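Local atomic coordinates of glycosyl hydrolase (Rhizobium leguminosarum bv. trifolii, PDB entry 5NDX), a protein that probably hydrolyses O-glycosidic bonds as a family 39 glycoside hydrolase, being a bacterial orthologue of human alpha-L-iduronidase. Residues A[71-76]-A[98-103]; A[439-444]-A[564-569]. The protein carries 2 engineered substitutions. All coordinates share one frame; numbering follows the deposited sequence.

How the contacts relate
Contact 1 lies in the TIM-barrel domain, between the excursions that follow its second and third strands. Contact 2 ties the mixed beta sheet that accompanies the TIM barrel to the small C-terminal beta domain. Their centres are 47 Å apart, on opposite sides of the chain's centre, and they share no element. Contact 1 is the more peripheral, about 30 Å from that centre against 20 Å for contact 2, yet in both the touching residues are mostly buried. Both work by apolar packing, with different partners: in contact 1 a tyrosine ring meets proline and leucine from a coiled loop, whereas in contact 2 a strand cysteine meets an alanine methyl and a phenylalanine edge.

Contact 1: A[71-76]-A[98-103]; sequences AGYDWS and GNPSGL
Tyr73 and Pro100 bring the two backbones to their closest approach, with CA atoms 8.2 Å apart, a gap that side chains must fill. Residues 71-76 leave a short beta hairpin and run into helix 76-87. Residues 98-103 are loop after barrel strand 91-95, folded into two overlapping turns closed by Gly102 N to Asn99 O and Leu103 N to Pro100 O. Gly102 suits its positive phi there, and Pro100, with phi fixed by its ring, suits the second position of the first turn.

The Tyr73 ring spans the gap, a long, flat aromatic side chain suiting so wide a separation of backbones. With CG beside the backbone N (chi1 -62°), it puts CE1 3.9 Å from Pro100 CB, the proline lying aslant to the ring. The same CE1 lies 4.3 Å from CD2 of Leu103, so one corner of the ring meets both apolar groups. Behind it, Tyr73 CB sits 3.8 Å above the plane of the Trp75 indole, toward its rim. Asp74 OD1 takes two bonds from one face of its carboxylate, from Ser76 N (3.0 Å) and Ser76 OG (2.8 Å), capping the start of the helix.

Pro100 also touches Leu65. Apolar carbons alone meet across the two segments, so the packing is non-directional; a polar tie is made just outside them, where Ser101 OG bonds to Ala67 N of the hairpin.

Contact 2: A[439-444]-A[564-569]; sequences AICLLR and AIFYDV. Unlike the reference sequence in segment 439-444: Ile440 (reference Leu).
Cys441, Ala564 and Phe566 meet at a junction between two beta domains. Residues 439-444 belong to strand 436-445 of the mixed beta sheet that accompanies the TIM barrel. Residues 564-569 lead into strand 566-572 of the C-terminal domain, whose strands and core pair of Trp556 and Tyr567, stacked edge-to-face, are consistent with a fibronectin type III-like fold, as in the human enzyme.

The two strands do not pair. Strand 436-445 spends its backbone bonds on its sheet neighbours, Cys441 with Leu523 and Leu442 with Leu495, and offers the other domain the side chains of one face. Cys441 and Leu443 point toward it, while Leu442 and Arg444 alternate to the other side, where Arg444 finds polar partners such as Asp446 and Thr520.

At the centre is the Cys441 thiol. Its SG stands beside the backbone N, anti to the carbonyl carbon (chi1 -46°), and comes 4.1 Å from the methyl CB of Ala564. A small, fairly apolar sulfur suits a buried place between sheets, and the short alanine lets its backbone come close, with the CA atoms of Cys441 and Ala564 7.5 Å apart. The CB of Ala564 also rests on Leu523 and Val525 of strand 518-526, so this one methyl packs on two adjacent strands. Ala609, from another loop of the C-terminal domain, adds a further contact to Cys441. Phe566 supplies the aromatic bulk. Leu443 stays at the margin, with CD2 4.5 Å from Phe566 CE2, and Cys441 SG approaches the ring edge near its plane, 4.4 Å from Phe566 CE1.

Contact 1: A[71-76]-A[98-103]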
ATOM      1  N   ALA A  71     -28.150  15.747  20.877  1.00102.67           N
ATOM      2  CA  ALA A  71     -27.061  14.816  21.254  1.00101.29           C
ATOM      3  C   ALA A  71     -26.028  14.631  20.118  1.00 96.85           C
ATOM      4  O   ALA A  71     -24.798  14.661  20.343  1.00 90.90           O
ATOM      5  CB  ALA A  71     -27.650  13.454  21.640  1.00100.70           C
ATOM      6  N   GLY A  72     -26.557  14.486  18.901  1.00 89.30           N
ATOM      7  CA  GLY A  72     -25.882  13.772  17.830  1.00 81.57           C
ATOM      8  C   GLY A  72     -25.443  14.565  16.616  1.00 72.52           C
ATOM      9  O   GLY A  72     -25.343  15.793  16.634  1.00 75.73           O
ATOM     10  N   TYR A  73     -25.190  13.823  15.547  1.00 62.27           N
ATOM     11  CA  TYR A  73     -24.408  14.315  14.432  1.00 55.64           C
ATOM     12  C   TYR A  73     -25.063  13.944  13.151  1.00 52.94           C
ATOM     13  O   TYR A  73     -25.874  13.034  13.116  1.00 52.26           O
ATOM     14  CB  TYR A  73     -23.035  13.684  14.489  1.00 52.31           C
ATOM     15  CG  TYR A  73     -22.271  14.023  15.729  1.00 50.86           C
ATOM     16  CD1 TYR A  73     -21.546  15.205  15.814  1.00 52.49           C
ATOM     17  CD2 TYR A  73     -22.301  13.179  16.831  1.00 51.54           C
ATOM     18  CE1 TYR A  73     -20.826  15.524  16.952  1.00 53.31           C
ATOM     19  CE2 TYR A  73     -21.612  13.491  17.977  1.00 53.71           C
ATOM     20  CZ  TYR A  73     -20.866  14.663  18.033  1.00 53.50           C
ATOM     21  OH  TYR A  73     -20.158  14.957  19.176  1.00 53.81           O
ATOM     22  N   ASP A  74     -24.747  14.670  12.100  1.00 51.81           N
ATOM     23  CA  ASP A  74     -25.066  14.205  10.761  1.00 53.23           C
ATOM     24  C   ASP A  74     -23.901  13.274  10.342  1.00 50.82           C
ATOM     25  O   ASP A  74     -22.806  13.751  10.124  1.00 47.55           O
ATOM     26  CB  ASP A  74     -25.191  15.389   9.795  1.00 52.61           C
ATOM     27  CG  ASP A  74     -25.584  14.964   8.378  1.00 55.57           C
ATOM     28  OD1 ASP A  74     -25.613  13.763   8.042  1.00 55.54           O
ATOM     29  OD2 ASP A  74     -25.896  15.847   7.562  1.00 59.66           O
ATOM     30  N   TRP A  75     -24.187  11.973  10.204  1.00 50.32           N
ATOM     31  CA  TRP A  75     -23.200  10.946   9.862  1.00 49.86           C
ATOM     32  C   TRP A  75     -23.082  10.676   8.353  1.00 50.52           C
ATOM     33  O   TRP A  75     -22.317   9.781   7.950  1.00 49.24           O
ATOM     34  CB  TRP A  75     -23.544   9.596  10.545  1.00 47.32           C
ATOM     35  CG  TRP A  75     -23.535   9.671  11.997  1.00 48.36           C
ATOM     36  CD1 TRP A  75     -24.586  10.083  12.792  1.00 50.16           C
ATOM     37  CD2 TRP A  75     -22.456   9.363  12.896  1.00 47.64           C
ATOM     38  NE1 TRP A  75     -24.226  10.026  14.109  1.00 49.42           N
ATOM     39  CE2 TRP A  75     -22.929   9.602  14.209  1.00 49.43           C
ATOM     40  CE3 TRP A  75     -21.137   8.933  12.727  1.00 47.58           C
ATOM     41  CZ2 TRP A  75     -22.127   9.415  15.345  1.00 49.43           C
ATOM     42  CZ3 TRP A  75     -20.342   8.738  13.858  1.00 48.25           C
ATOM     43  CH2 TRP A  75     -20.849   8.971  15.160  1.00 47.58           C
ATOM     44  N   SER A  76     -23.856  11.367   7.517  1.00 47.32           N
ATOM     45  CA  SER A  76     -24.034  10.909   6.148  1.00 47.15           C
ATOM     46  C   SER A  76     -22.740  10.958   5.302  1.00 44.92           C
ATOM     47  O   SER A  76     -22.577  10.099   4.458  1.00 44.01           O
ATOM     48  CB  SER A  76     -25.172  11.666   5.465  1.00 48.39           C
ATOM     49  OG  SER A  76     -24.849  13.029   5.415  1.00 54.17           O
ATOM     50  N   GLY A  98     -10.202  14.821  14.194  1.00 46.93           N
ATOM     51  CA  GLY A  98     -11.076  15.798  13.558  1.00 48.97           C
ATOM     52  C   GLY A  98     -11.970  16.423  14.620  1.00 50.61           C
ATOM     53  O   GLY A  98     -11.938  16.020  15.793  1.00 50.49           O
ATOM     54  N   ASN A  99     -12.791  17.381  14.201  1.00 51.38           N
ATOM     55  CA  ASN A  99     -13.520  18.224  15.164  1.00 52.88           C
ATOM     56  C   ASN A  99     -14.866  18.615  14.579  1.00 51.12           C
ATOM     57  O   ASN A  99     -14.978  19.640  13.905  1.00 51.99           O
ATOM     58  CB  ASN A  99     -12.687  19.477  15.490  1.00 52.06           C
ATOM     59  CG  ASN A  99     -13.275  20.293  16.630  1.00 55.71           C
ATOM     60  OD1 ASN A  99     -14.300  19.943  17.235  1.00 56.89           O
ATOM     61  ND2 ASN A  99     -12.615  21.382  16.950  1.00 60.17           N
ATOM     62  N   PRO A 100     -15.877  17.792  14.805  1.00 51.18           N
ATOM     63  CA  PRO A 100     -17.143  18.043  14.113  1.00 54.51           C
ATOM     64  C   PRO A 100     -17.757  19.414  14.473  1.00 57.14           C
ATOM     65  O   PRO A 100     -17.967  19.690  15.644  1.00 53.69           O
ATOM     66  CB  PRO A 100     -18.040  16.911  14.598  1.00 53.05           C
ATOM     67  CG  PRO A 100     -17.093  15.848  15.094  1.00 52.65           C
ATOM     68  CD  PRO A 100     -15.969  16.625  15.698  1.00 53.19           C
ATOM     69  N   SER A 101     -17.994  20.231  13.448  1.00 58.87           N
ATOM     70  CA  SER A 101     -18.503  21.594  13.574  1.00 61.97           C
ATOM     71  C   SER A 101     -17.678  22.442  14.549  1.00 64.20           C
ATOM     72  O   SER A 101     -18.247  23.244  15.256  1.00 66.46           O
ATOM     73  CB  SER A 101     -19.969  21.570  14.023  1.00 62.28           C
ATOM     74  OG  SER A 101     -20.783  20.812  13.159  1.00 61.70           O
ATOM     75  N   GLY A 102     -16.364  22.239  14.630  1.00 62.16           N
ATOM     76  CA  GLY A 102     -15.530  22.941  15.619  1.00 64.05           C
ATOM     77  C   GLY A 102     -15.939  22.829  17.095  1.00 65.12           C
ATOM     78  O   GLY A 102     -15.497  23.597  17.910  1.00 70.49           O
ATOM     79  N   LEU A 103     -16.757  21.860  17.455  1.00 66.15           N
ATOM     80  CA  LEU A 103     -17.310  21.770  18.815  1.00 67.27           C
ATOM     81  C   LEU A 103     -16.312  21.569  19.927  1.00 66.17           C
ATOM     82  O   LEU A 103     -16.621  21.898  21.057  1.00 69.49           O
ATOM     83  CB  LEU A 103     -18.284  20.604  18.938  1.00 70.79           C
ATOM     84  CG  LEU A 103     -19.763  20.866  18.726  1.00 77.32           C
ATOM     85  CD1 LEU A 103     -20.021  21.772  17.533  1.00 77.71           C
ATOM     86  CD2 LEU A 103     -20.446  19.514  18.575  1.00 77.38           C
TER

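Contact 2: A[439-444]-A[564-569]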
ATOM      1  N   ALA A 439       6.223 -23.613 -13.003  1.00 34.32           N
ATOM      2  CA  ALA A 439       6.304 -22.441 -13.877  1.00 33.29           C
ATOM      3  C   ALA A 439       7.103 -21.348 -13.157  1.00 32.80           C
ATOM      4  O   ALA A 439       6.965 -21.148 -11.927  1.00 32.36           O
ATOM      5  CB  ALA A 439       4.920 -21.945 -14.215  1.00 31.96           C
ATOM      6  N   ILE A 440       7.979 -20.700 -13.921  1.00 32.24           N
ATOM      7  CA  ILE A 440       8.810 -19.604 -13.431  1.00 33.17           C
ATOM      8  C   ILE A 440       8.286 -18.308 -14.051  1.00 31.78           C
ATOM      9  O   ILE A 440       8.287 -18.199 -15.276  1.00 32.81           O
ATOM     10  CB  ILE A 440      10.274 -19.816 -13.803  1.00 34.48           C
ATOM     11  CG1 ILE A 440      10.760 -21.177 -13.282  1.00 36.13           C
ATOM     12  CG2 ILE A 440      11.151 -18.681 -13.229  1.00 34.12           C
ATOM     13  CD1 ILE A 440      12.142 -21.573 -13.847  1.00 38.78           C
ATOM     14  N   CYS A 441       7.824 -17.366 -13.210  1.00 31.45           N
ATOM     15  CA  CYS A 441       7.331 -16.060 -13.612  1.00 33.03           C
ATOM     16  C   CYS A 441       8.278 -15.025 -13.044  1.00 33.51           C
ATOM     17  O   CYS A 441       8.563 -15.059 -11.848  1.00 32.48           O
ATOM     18  CB  CYS A 441       5.911 -15.752 -13.063  1.00 36.22           C
ATOM     19  SG  CYS A 441       4.787 -17.157 -13.295  1.00 43.99           S
ATOM     20  N   LEU A 442       8.788 -14.148 -13.918  1.00 31.55           N
ATOM     21  CA  LEU A 442       9.716 -13.109 -13.528  1.00 31.33           C
ATOM     22  C   LEU A 442       9.088 -11.751 -13.792  1.00 29.92           C
ATOM     23  O   LEU A 442       8.843 -11.408 -14.932  1.00 31.75           O
ATOM     24  CB  LEU A 442      11.003 -13.241 -14.317  1.00 30.37           C
ATOM     25  CG  LEU A 442      11.641 -14.626 -14.305  1.00 32.28           C
ATOM     26  CD1 LEU A 442      12.703 -14.705 -15.383  1.00 33.58           C
ATOM     27  CD2 LEU A 442      12.200 -14.997 -12.944  1.00 33.28           C
ATOM     28  N   LEU A 443       8.795 -11.010 -12.742  1.00 29.63           N
ATOM     29  CA  LEU A 443       8.239  -9.669 -12.853  1.00 29.99           C
ATOM     30  C   LEU A 443       9.343  -8.638 -12.496  1.00 29.76           C
ATOM     31  O   LEU A 443      10.131  -8.879 -11.576  1.00 28.06           O
ATOM     32  CB  LEU A 443       7.094  -9.517 -11.883  1.00 31.40           C
ATOM     33  CG  LEU A 443       5.928 -10.454 -12.086  1.00 33.38           C
ATOM     34  CD1 LEU A 443       5.079 -10.501 -10.842  1.00 34.86           C
ATOM     35  CD2 LEU A 443       5.101  -9.913 -13.242  1.00 35.55           C
ATOM     36  N   ARG A 444       9.353  -7.504 -13.195  1.00 28.02           N
ATOM     37  CA  ARG A 444      10.411  -6.513 -13.071  1.00 29.09           C
ATOM     38  C   ARG A 444       9.872  -5.111 -13.131  1.00 28.35           C
ATOM     39  O   ARG A 444       9.046  -4.769 -14.007  1.00 29.21           O
ATOM     40  CB  ARG A 444      11.427  -6.699 -14.210  1.00 29.54           C
ATOM     41  CG  ARG A 444      12.552  -5.669 -14.368  1.00 29.76           C
ATOM     42  CD  ARG A 444      13.440  -5.557 -13.166  1.00 30.05           C
ATOM     43  NE  ARG A 444      14.217  -6.749 -12.910  1.00 30.34           N
ATOM     44  CZ  ARG A 444      15.267  -7.163 -13.642  1.00 30.01           C
ATOM     45  NH1 ARG A 444      15.677  -6.515 -14.719  1.00 30.35           N
ATOM     46  NH2 ARG A 444      15.914  -8.255 -13.284  1.00 30.83           N
ATOM     47  N   ALA A 564       0.429 -16.564  -8.636  1.00 33.70           N
ATOM     48  CA  ALA A 564       0.799 -16.442 -10.049  1.00 35.05           C
ATOM     49  C   ALA A 564      -0.406 -16.583 -11.005  1.00 36.32           C
ATOM     50  O   ALA A 564      -0.338 -17.273 -12.026  1.00 36.73           O
ATOM     51  CB  ALA A 564       1.880 -17.439 -10.413  1.00 36.45           C
ATOM     52  N   ILE A 565      -1.503 -15.925 -10.627  1.00 35.50           N
ATOM     53  CA  ILE A 565      -2.681 -15.757 -11.464  1.00 35.24           C
ATOM     54  C   ILE A 565      -2.704 -14.389 -12.125  1.00 33.24           C
ATOM     55  O   ILE A 565      -2.505 -13.371 -11.454  1.00 34.44           O
ATOM     56  CB  ILE A 565      -3.970 -15.920 -10.646  1.00 35.03           C
ATOM     57  CG1 ILE A 565      -3.975 -17.278  -9.932  1.00 37.29           C
ATOM     58  CG2 ILE A 565      -5.188 -15.836 -11.564  1.00 36.11           C
ATOM     59  CD1 ILE A 565      -3.899 -18.532 -10.843  1.00 36.54           C
ATOM     60  N   PHE A 566      -2.944 -14.388 -13.431  1.00 31.98           N
ATOM     61  CA  PHE A 566      -3.034 -13.201 -14.255  1.00 35.37           C
ATOM     62  C   PHE A 566      -4.413 -13.081 -14.910  1.00 36.24           C
ATOM     63  O   PHE A 566      -5.000 -14.093 -15.292  1.00 40.84           O
ATOM     64  CB  PHE A 566      -1.987 -13.326 -15.365  1.00 37.83           C
ATOM     65  CG  PHE A 566      -0.602 -13.444 -14.835  1.00 40.15           C
ATOM     66  CD1 PHE A 566      -0.062 -14.670 -14.548  1.00 41.57           C
ATOM     67  CD2 PHE A 566       0.135 -12.298 -14.564  1.00 43.79           C
ATOM     68  CE1 PHE A 566       1.223 -14.770 -14.058  1.00 43.69           C
ATOM     69  CE2 PHE A 566       1.427 -12.404 -14.079  1.00 45.72           C
ATOM     70  CZ  PHE A 566       1.956 -13.639 -13.813  1.00 42.40           C
ATOM     71  N   TYR A 567      -4.924 -11.868 -15.067  1.00 33.59           N
ATOM     72  CA  TYR A 567      -6.278 -11.655 -15.614  1.00 33.24           C
ATOM     73  C   TYR A 567      -6.190 -11.000 -16.987  1.00 35.21           C
ATOM     74  O   TYR A 567      -5.281 -10.177 -17.269  1.00 33.14           O
ATOM     75  CB  TYR A 567      -7.156 -10.832 -14.656  1.00 31.92           C
ATOM     76  CG  TYR A 567      -7.260 -11.453 -13.306  1.00 32.82           C
ATOM     77  CD1 TYR A 567      -8.194 -12.457 -13.034  1.00 32.35           C
ATOM     78  CD2 TYR A 567      -6.354 -11.137 -12.311  1.00 33.62           C
ATOM     79  CE1 TYR A 567      -8.229 -13.083 -11.777  1.00 33.63           C
ATOM     80  CE2 TYR A 567      -6.388 -11.750 -11.061  1.00 34.88           C
ATOM     81  CZ  TYR A 567      -7.350 -12.729 -10.787  1.00 36.07           C
ATOM     82  OH  TYR A 567      -7.344 -13.330  -9.534  1.00 36.66           O
ATOM     83  N   ASP A 568      -7.101 -11.420 -17.854  1.00 37.10           N
ATOM     84  CA  ASP A 568      -7.401 -10.737 -19.108  1.00 39.88           C
ATOM     85  C   ASP A 568      -8.799 -10.159 -18.991  1.00 40.63           C
ATOM     86  O   ASP A 568      -9.672 -10.720 -18.315  1.00 38.90           O
ATOM     87  CB  ASP A 568      -7.426 -11.751 -20.232  1.00 43.79           C
ATOM     88  CG  ASP A 568      -6.058 -12.377 -20.491  1.00 46.83           C
ATOM     89  OD1 ASP A 568      -5.005 -11.747 -20.225  1.00 47.66           O
ATOM     90  OD2 ASP A 568      -6.059 -13.528 -20.948  1.00 52.72           O
ATOM     91  N   VAL A 569      -8.992  -9.044 -19.660  1.00 40.21           N
ATOM     92  CA  VAL A 569     -10.268  -8.399 -19.776  1.00 40.27           C
ATOM     93  C   VAL A 569     -10.658  -8.480 -21.220  1.00 41.04           C
ATOM     94  O   VAL A 569      -9.854  -8.135 -22.102  1.00 39.76           O
ATOM     95  CB  VAL A 569     -10.219  -6.938 -19.349  1.00 37.71           C
ATOM     96  CG1 VAL A 569     -11.576  -6.288 -19.582  1.00 36.30           C
ATOM     97  CG2 VAL A 569      -9.850  -6.839 -17.889  1.00 37.22           C
TER